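Local coordinates for protein endoglucanase (Komagataeibacter sucrofermentans, PDB 6VC5) that probably cleaves internal beta-1,4-glucosidic linkages in cellulose and related beta-glucans, at residues L152-Y157 against L195-L200; D93-L98 against Y156-S161; S31-Q36 against N87-G92. All coordinates share one frame; numbering follows the deposited sequence.

Contact 1 of 3, residues L152-Y157 against L195-L200; sequences LNLSYY and LPPDWL
Pro196 meets Leu154 near the start of the 195-200 segment, its ring carbon CB 4.0 Å from CD1 of the leucine, with the two side chains set at a slant. Pro197 brings its CD against the same methyl, so one branch of Leu154 serves both prolines. The carbonyl of Pro197 then accepts from a water that itself accepts the backbone N-H of Leu154, 2.8 Å from N. Asp198 sends its carboxylate away, to Ser220 and the backbone N of Ala223, and faces Asn153 with its main chain instead. Its O sits 3.3 Å from CG of the Asn153 amide and accepts a hydrogen bond from a second water, which in turn accepts from Ser155 N.

Both segments are mostly loop, meeting where strand 149-152 ends and strand 200-203 begins, in the mostly helical family 8 fold, an (alpha/alpha)6 barrel in its relatives; a short antiparallel bridge joins them. Ahead of that bridge, Trp199 offers one ring face to Asn153, whose ND2 hovers 3.2 Å above the indole plane, offset toward the rim. The amide stands steeply on the ring, with planes 73° apart. CG of Asn153 lies anti to its backbone N (chi1 -169°), which carries the amide out over the indole, and two polar bonds fix its rotation: ND2 bonds to Asp222, while Ser155 OG donates to OD1 over 2.6 Å, from above the carbonyl plane. Trp215 stacks on Trp199 as well. Leu200 closes the bridge: its N binds Leu152 O at 2.8 Å, and Leu152 N returns a bond to Leu200 O at 2.8 Å, while CD2 of Leu200 lies against CD2 of Leu154.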
# COMPACT_ATOMS: atom_id res chain seq x y z
N LEU A 152 1.10 -9.06 -11.04
CA LEU A 152 0.40 -8.49 -9.91
C LEU A 152 1.40 -8.05 -8.86
O LEU A 152 2.46 -8.66 -8.69
CB LEU A 152 -0.57 -9.52 -9.28
CG LEU A 152 -1.59 -10.17 -10.20
CD1 LEU A 152 -2.45 -11.17 -9.40
CD2 LEU A 152 -2.47 -9.12 -10.86
N ASN A 153 1.07 -6.98 -8.15
CA ASN A 153 1.81 -6.59 -6.96
C ASN A 153 0.88 -6.87 -5.78
O ASN A 153 -0.13 -6.19 -5.61
CB ASN A 153 2.21 -5.12 -7.04
CG ASN A 153 3.19 -4.74 -5.98
OD1 ASN A 153 3.02 -5.10 -4.82
ND2 ASN A 153 4.25 -4.04 -6.37
N LEU A 154 1.21 -7.89 -4.99
CA LEU A 154 0.30 -8.30 -3.92
C LEU A 154 0.18 -7.23 -2.85
O LEU A 154 -0.85 -7.12 -2.18
CB LEU A 154 0.76 -9.64 -3.33
CG LEU A 154 0.75 -10.81 -4.33
CD1 LEU A 154 1.31 -12.07 -3.69
CD2 LEU A 154 -0.66 -11.04 -4.87
N SER A 155 1.21 -6.40 -2.67
CA SER A 155 1.14 -5.30 -1.72
C SER A 155 0.20 -4.19 -2.17
O SER A 155 -0.07 -3.28 -1.38
CB SER A 155 2.53 -4.70 -1.47
OG SER A 155 2.94 -3.85 -2.54
N TYR A 156 -0.30 -4.22 -3.41
CA TYR A 156 -1.29 -3.23 -3.80
C TYR A 156 -2.70 -3.63 -3.37
O TYR A 156 -3.63 -2.83 -3.54
CB TYR A 156 -1.26 -2.97 -5.32
CG TYR A 156 -0.05 -2.20 -5.84
CD1 TYR A 156 1.11 -2.07 -5.08
CD2 TYR A 156 -0.07 -1.64 -7.10
CE1 TYR A 156 2.22 -1.39 -5.58
CE2 TYR A 156 1.03 -0.96 -7.61
CZ TYR A 156 2.17 -0.84 -6.85
OH TYR A 156 3.26 -0.16 -7.37
N TYR A 157 -2.87 -4.84 -2.83
CA TYR A 157 -4.13 -5.24 -2.20
C TYR A 157 -4.18 -4.57 -0.83
O TYR A 157 -3.87 -5.16 0.21
CB TYR A 157 -4.22 -6.75 -2.07
CG TYR A 157 -4.63 -7.47 -3.34
CD1 TYR A 157 -5.94 -7.90 -3.52
CD2 TYR A 157 -3.71 -7.74 -4.34
CE1 TYR A 157 -6.33 -8.57 -4.66
CE2 TYR A 157 -4.08 -8.41 -5.50
CZ TYR A 157 -5.39 -8.83 -5.65
OH TYR A 157 -5.75 -9.50 -6.80
N LEU A 195 7.52 -16.95 1.20
CA LEU A 195 7.19 -15.53 1.24
C LEU A 195 6.57 -15.08 -0.08
O LEU A 195 6.89 -15.60 -1.15
CB LEU A 195 8.46 -14.70 1.48
CG LEU A 195 9.09 -14.86 2.87
CD1 LEU A 195 10.53 -14.38 2.87
CD2 LEU A 195 8.28 -14.11 3.94
N PRO A 196 5.71 -14.06 -0.03
CA PRO A 196 5.20 -13.49 -1.28
C PRO A 196 6.26 -12.66 -1.95
O PRO A 196 7.11 -12.04 -1.27
CB PRO A 196 4.02 -12.62 -0.80
CG PRO A 196 4.46 -12.16 0.59
CD PRO A 196 5.22 -13.35 1.16
N PRO A 197 6.28 -12.59 -3.27
CA PRO A 197 7.24 -11.73 -3.97
C PRO A 197 6.72 -10.30 -4.05
O PRO A 197 5.52 -10.03 -3.92
CB PRO A 197 7.29 -12.34 -5.37
CG PRO A 197 5.89 -12.84 -5.58
CD PRO A 197 5.39 -13.29 -4.22
N ASP A 198 7.66 -9.37 -4.29
CA ASP A 198 7.27 -8.02 -4.68
C ASP A 198 6.35 -8.03 -5.89
O ASP A 198 5.36 -7.29 -5.94
CB ASP A 198 8.52 -7.18 -5.00
CG ASP A 198 9.42 -6.92 -3.80
OD1 ASP A 198 8.93 -6.78 -2.64
OD2 ASP A 198 10.66 -6.81 -4.03
N TRP A 199 6.64 -8.90 -6.87
CA TRP A 199 5.92 -8.94 -8.15
C TRP A 199 5.67 -10.39 -8.53
O TRP A 199 6.62 -11.17 -8.65
CB TRP A 199 6.75 -8.25 -9.24
CG TRP A 199 7.01 -6.78 -8.96
CD1 TRP A 199 8.13 -6.23 -8.39
CD2 TRP A 199 6.13 -5.70 -9.25
NE1 TRP A 199 7.99 -4.86 -8.30
CE2 TRP A 199 6.77 -4.51 -8.82
CE3 TRP A 199 4.86 -5.61 -9.82
CZ2 TRP A 199 6.17 -3.25 -8.96
CZ3 TRP A 199 4.26 -4.36 -9.95
CH2 TRP A 199 4.92 -3.20 -9.53
N LEU A 200 4.39 -10.73 -8.74
CA LEU A 200 3.95 -12.08 -9.07
C LEU A 200 3.50 -12.11 -10.53
O LEU A 200 2.93 -11.13 -11.02
CB LEU A 200 2.76 -12.45 -8.18
CG LEU A 200 2.16 -13.83 -8.41
CD1 LEU A 200 3.07 -14.89 -7.81
CD2 LEU A 200 0.78 -13.88 -7.78
O HOH W 1 3.33 -9.59 -5.72
O HOH W 2 4.07 -7.45 -3.29

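Contact 2 of 3, residues D93-L98 against Y156-S161; sequences DLLIAL and YYVMPS
Ser161 places its hydroxyl on a backbone carbonyl that is already engaged inside another helix. OG donates to Leu94 O at 2.7 Å, although that oxygen also receives the regular helical bond from Leu98 N, and the two donors arrive from opposite faces of the carbonyl plane. The C=O...OG angle of 123° shows a bent approach, tilted from that plane. With OG anti to the backbone N of Ser161 (chi1 -171°), the hydroxyl projects from the first turn of its helix, alongside Leu98 CB, 3.6 Å from OG. Tyr120 OH is a further hydrogen-bonding partner of OG, so this buried hydroxyl ties together more than two elements.

Leucine side chains flank the polar link. Leu94 rests its CB 4.2 Å from Val158 CB and carries CD1 on to the carbonyl of Tyr156, 3.5 Å from O. Leu95 bends its tip back, so that CD2 touches CG1 of Val158 with the two side chains crossing at about a right angle. Leu98 puts CD2 over CB of Pro160, at 4.3 Å. The chain reaches these positions through successive inverse gamma turns centred on Tyr157 and Val158, the latter being the N-cap of helix 159-169.

The contact thus joins helix 90-106 to the start of helix 159-169, with helix 225-232 contributing Tyr229 against Leu95 and Val158, helix 110-126 contributing Tyr120, and helix 33-46 packed against Leu95 and Leu98.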
# COMPACT_ATOMS: atom_id res chain seq x y z
N ASP A 93 -4.21 4.87 -5.79
CA ASP A 93 -5.65 5.07 -5.95
C ASP A 93 -6.42 4.60 -4.71
O ASP A 93 -7.30 5.30 -4.19
CB ASP A 93 -6.15 4.33 -7.20
CG ASP A 93 -5.39 4.69 -8.48
OD1 ASP A 93 -4.98 5.86 -8.66
OD2 ASP A 93 -5.22 3.80 -9.34
N LEU A 94 -6.08 3.40 -4.20
CA LEU A 94 -6.82 2.82 -3.08
C LEU A 94 -6.52 3.53 -1.76
O LEU A 94 -7.40 3.62 -0.90
CB LEU A 94 -6.47 1.34 -2.96
CG LEU A 94 -7.10 0.45 -4.03
CD1 LEU A 94 -6.55 -0.96 -3.90
CD2 LEU A 94 -8.63 0.45 -3.97
N LEU A 95 -5.30 4.04 -1.58
CA LEU A 95 -4.96 4.79 -0.37
C LEU A 95 -5.69 6.13 -0.33
O LEU A 95 -6.22 6.52 0.73
CB LEU A 95 -3.45 5.01 -0.30
CG LEU A 95 -2.63 3.77 0.06
CD1 LEU A 95 -1.19 4.02 -0.39
CD2 LEU A 95 -2.70 3.47 1.55
N ILE A 96 -5.72 6.84 -1.46
CA ILE A 96 -6.46 8.10 -1.55
C ILE A 96 -7.94 7.86 -1.26
O ILE A 96 -8.57 8.61 -0.51
CB ILE A 96 -6.21 8.75 -2.92
CG1 ILE A 96 -4.75 9.22 -3.02
CG2 ILE A 96 -7.17 9.89 -3.15
CD1 ILE A 96 -4.33 9.63 -4.44
N ALA A 97 -8.52 6.82 -1.87
CA ALA A 97 -9.94 6.54 -1.65
C ALA A 97 -10.23 6.21 -0.18
O ALA A 97 -11.22 6.71 0.38
CB ALA A 97 -10.38 5.38 -2.55
N LEU A 98 -9.39 5.39 0.45
CA LEU A 98 -9.60 5.09 1.87
C LEU A 98 -9.53 6.35 2.72
O LEU A 98 -10.37 6.56 3.61
CB LEU A 98 -8.58 4.06 2.35
CG LEU A 98 -8.65 3.71 3.84
CD1 LEU A 98 -9.98 3.10 4.21
CD2 LEU A 98 -7.53 2.73 4.14
N TYR A 156 -0.30 -4.22 -3.41
CA TYR A 156 -1.29 -3.23 -3.80
C TYR A 156 -2.70 -3.63 -3.37
O TYR A 156 -3.63 -2.83 -3.54
CB TYR A 156 -1.26 -2.97 -5.32
CG TYR A 156 -0.05 -2.20 -5.84
CD1 TYR A 156 1.11 -2.07 -5.08
CD2 TYR A 156 -0.07 -1.64 -7.10
CE1 TYR A 156 2.22 -1.39 -5.58
CE2 TYR A 156 1.03 -0.96 -7.61
CZ TYR A 156 2.17 -0.84 -6.85
OH TYR A 156 3.26 -0.16 -7.37
N TYR A 157 -2.87 -4.84 -2.83
CA TYR A 157 -4.13 -5.24 -2.20
C TYR A 157 -4.18 -4.57 -0.83
O TYR A 157 -3.87 -5.16 0.21
CB TYR A 157 -4.22 -6.75 -2.07
CG TYR A 157 -4.63 -7.47 -3.34
CD1 TYR A 157 -5.94 -7.90 -3.52
CD2 TYR A 157 -3.71 -7.74 -4.34
CE1 TYR A 157 -6.33 -8.57 -4.66
CE2 TYR A 157 -4.08 -8.41 -5.50
CZ TYR A 157 -5.39 -8.83 -5.65
OH TYR A 157 -5.75 -9.50 -6.80
N VAL A 158 -4.54 -3.29 -0.85
CA VAL A 158 -4.66 -2.51 0.37
C VAL A 158 -5.95 -2.96 1.03
O VAL A 158 -7.02 -2.36 0.85
CB VAL A 158 -4.63 -1.00 0.05
CG1 VAL A 158 -4.75 -0.15 1.32
CG2 VAL A 158 -3.35 -0.64 -0.72
N MET A 159 -5.86 -4.05 1.79
CA MET A 159 -7.08 -4.74 2.23
C MET A 159 -8.06 -3.87 3.01
O MET A 159 -9.26 -3.98 2.75
CB MET A 159 -6.73 -6.06 2.93
CG MET A 159 -6.15 -7.14 1.99
SD MET A 159 -7.31 -7.73 0.71
CE MET A 159 -6.54 -9.31 0.23
N PRO A 160 -7.64 -2.99 3.93
CA PRO A 160 -8.64 -2.12 4.60
C PRO A 160 -9.36 -1.19 3.64
O PRO A 160 -10.49 -0.75 3.94
CB PRO A 160 -7.79 -1.32 5.59
CG PRO A 160 -6.59 -2.20 5.84
CD PRO A 160 -6.31 -2.88 4.55
N SER A 161 -8.74 -0.85 2.51
CA SER A 161 -9.43 -0.03 1.53
C SER A 161 -10.46 -0.82 0.74
O SER A 161 -11.55 -0.31 0.44
CB SER A 161 -8.41 0.61 0.58
OG SER A 161 -9.07 1.56 -0.23

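Contact 3 of 3, residues S31-Q36 against N87-G92; sequences SHSEGQ and NNATDG
Glu34 and Gly92 bring two helix starts almost backbone to backbone, their CA atoms 4.0 Å apart. Such an approach illustrates what a glycine can do where helices meet: with no side chain on Gly92, the first turn of helix 33-46 settles directly against helix 90-106. Ser33 fills the adjoining position, its OG 3.8 Å from Gly92 CA. The hydroxyl lies between the backbone N and the carbonyl carbon (chi1 64°), which turns it toward the second segment. There a water 2.7 Å from Ser33 OG accepts the N-H of Ala89, the N-cap residue of the second helix.

Beyond this close-set backbone the contact changes character. Glu34 and Asp91 extend past it into a hydrated zone, where carboxylate stands near carboxylate with planes 61° apart and Glu34 OE2 is 3.7 Å from Asp91 OD2. Two waters bridge the carboxylates: one bonds Glu34 OE1, at 2.9 Å, and Asp91 OD1, the other Glu34 OE1 and Asp91 OD2. The chain of Glu34 is extended, with CG anti to the backbone N, and this brings its end to the aspartate; OE2 has a further anchor in Tyr38 OH. Asp91 in turn rests against Tyr156.

No direct hydrogen bond links the two segments. Packing holds the backbones, while two acidic groups sharing waters form a polar, hydrated site in which Glu34 is partly exposed and Asp91 buried, consistent with the acid-lined substrate cleft known from family 8 glycosidases.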
# COMPACT_ATOMS: atom_id res chain seq x y z
N SER A 31 6.53 14.14 -6.55
CA SER A 31 5.45 13.72 -5.66
C SER A 31 4.70 12.60 -6.36
O SER A 31 4.63 12.57 -7.59
CB SER A 31 4.48 14.86 -5.35
OG SER A 31 5.04 15.78 -4.42
N HIS A 32 4.17 11.66 -5.58
CA HIS A 32 3.56 10.44 -6.10
C HIS A 32 2.14 10.32 -5.61
O HIS A 32 1.81 10.87 -4.58
CB HIS A 32 4.33 9.19 -5.62
CG HIS A 32 5.72 9.10 -6.13
ND1 HIS A 32 6.81 8.98 -5.30
CD2 HIS A 32 6.21 9.10 -7.39
CE1 HIS A 32 7.91 8.92 -6.02
NE2 HIS A 32 7.58 8.99 -7.30
N SER A 33 1.30 9.60 -6.34
CA SER A 33 -0.05 9.36 -5.83
C SER A 33 -0.02 8.59 -4.51
O SER A 33 -0.84 8.84 -3.62
CB SER A 33 -0.94 8.66 -6.87
OG SER A 33 -0.45 7.35 -7.18
N GLU A 34 0.93 7.67 -4.35
CA GLU A 34 1.04 6.94 -3.10
C GLU A 34 1.40 7.88 -1.95
O GLU A 34 0.86 7.78 -0.85
CB GLU A 34 2.10 5.84 -3.24
CG GLU A 34 2.36 5.01 -1.99
CD GLU A 34 3.47 3.97 -2.20
OE1 GLU A 34 4.06 3.93 -3.31
OE2 GLU A 34 3.74 3.19 -1.26
N GLY A 35 2.29 8.84 -2.22
CA GLY A 35 2.68 9.79 -1.18
C GLY A 35 1.57 10.75 -0.79
O GLY A 35 1.39 11.06 0.38
N GLN A 36 0.82 11.25 -1.78
CA GLN A 36 -0.33 12.08 -1.43
C GLN A 36 -1.35 11.25 -0.64
O GLN A 36 -1.95 11.72 0.33
CB GLN A 36 -0.97 12.64 -2.70
CG GLN A 36 -0.06 13.53 -3.55
CD GLN A 36 0.46 14.73 -2.79
OE1 GLN A 36 1.67 14.90 -2.64
NE2 GLN A 36 -0.45 15.58 -2.31
N ASN A 87 0.05 6.83 -16.55
CA ASN A 87 -0.16 5.54 -15.90
C ASN A 87 -0.46 5.74 -14.41
O ASN A 87 0.08 6.65 -13.77
CB ASN A 87 1.10 4.68 -16.07
CG ASN A 87 0.83 3.20 -15.88
OD1 ASN A 87 -0.31 2.75 -15.94
ND2 ASN A 87 1.89 2.43 -15.65
N ASN A 88 -1.33 4.90 -13.87
CA ASN A 88 -1.70 4.95 -12.47
C ASN A 88 -0.99 3.85 -11.69
O ASN A 88 -0.40 2.92 -12.26
CB ASN A 88 -3.21 4.79 -12.32
CG ASN A 88 -3.66 3.40 -12.70
OD1 ASN A 88 -3.48 2.98 -13.85
ND2 ASN A 88 -4.22 2.67 -11.73
N ALA A 89 -1.02 3.99 -10.37
CA ALA A 89 -0.58 2.95 -9.45
C ALA A 89 -1.76 2.64 -8.54
O ALA A 89 -2.21 3.51 -7.78
CB ALA A 89 0.64 3.39 -8.63
N THR A 90 -2.25 1.40 -8.61
CA THR A 90 -3.50 1.08 -7.94
C THR A 90 -3.42 1.25 -6.43
O THR A 90 -4.43 1.56 -5.79
CB THR A 90 -3.90 -0.33 -8.36
OG1 THR A 90 -4.09 -0.35 -9.78
CG2 THR A 90 -5.21 -0.76 -7.70
N ASP A 91 -2.24 1.07 -5.82
CA ASP A 91 -2.15 1.27 -4.38
C ASP A 91 -2.34 2.74 -4.02
O ASP A 91 -3.00 3.05 -3.02
CB ASP A 91 -0.88 0.65 -3.79
CG ASP A 91 0.40 1.35 -4.21
OD1 ASP A 91 0.47 1.92 -5.32
OD2 ASP A 91 1.37 1.28 -3.41
N GLY A 92 -1.81 3.65 -4.84
CA GLY A 92 -2.09 5.06 -4.62
C GLY A 92 -3.57 5.39 -4.74
O GLY A 92 -4.13 6.08 -3.89
O HOH W 3 -2.17 6.30 -9.05
O HOH W 4 2.59 3.46 -5.81
O HOH W 5 4.35 1.11 -3.93

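Overall arrangement
Tyr156 is the residue on which the three contacts converge. It belongs to contacts 1 and 2, whose centres lie about 14 Å apart and whose segments overlap at Tyr156 and Tyr157, and its ring touches contact 3, with CE1 3.5 Å from Asp91 OD2. Contacts 2 and 3 share helix 90-106 and have centres about 11 Å apart; Leu95 CD1 approaches Glu34 CG at 4.0 Å, and Asp93 OD2 probably bonds Asn88 ND2. Along the chain, contact 3 closes before the others open. Contact 1, its centre about 16 Å from that of contact 3, places Tyr156 against Asp91, and this grouping with Glu34 is consistent with the acidic substrate cleft of family 8 enzymes.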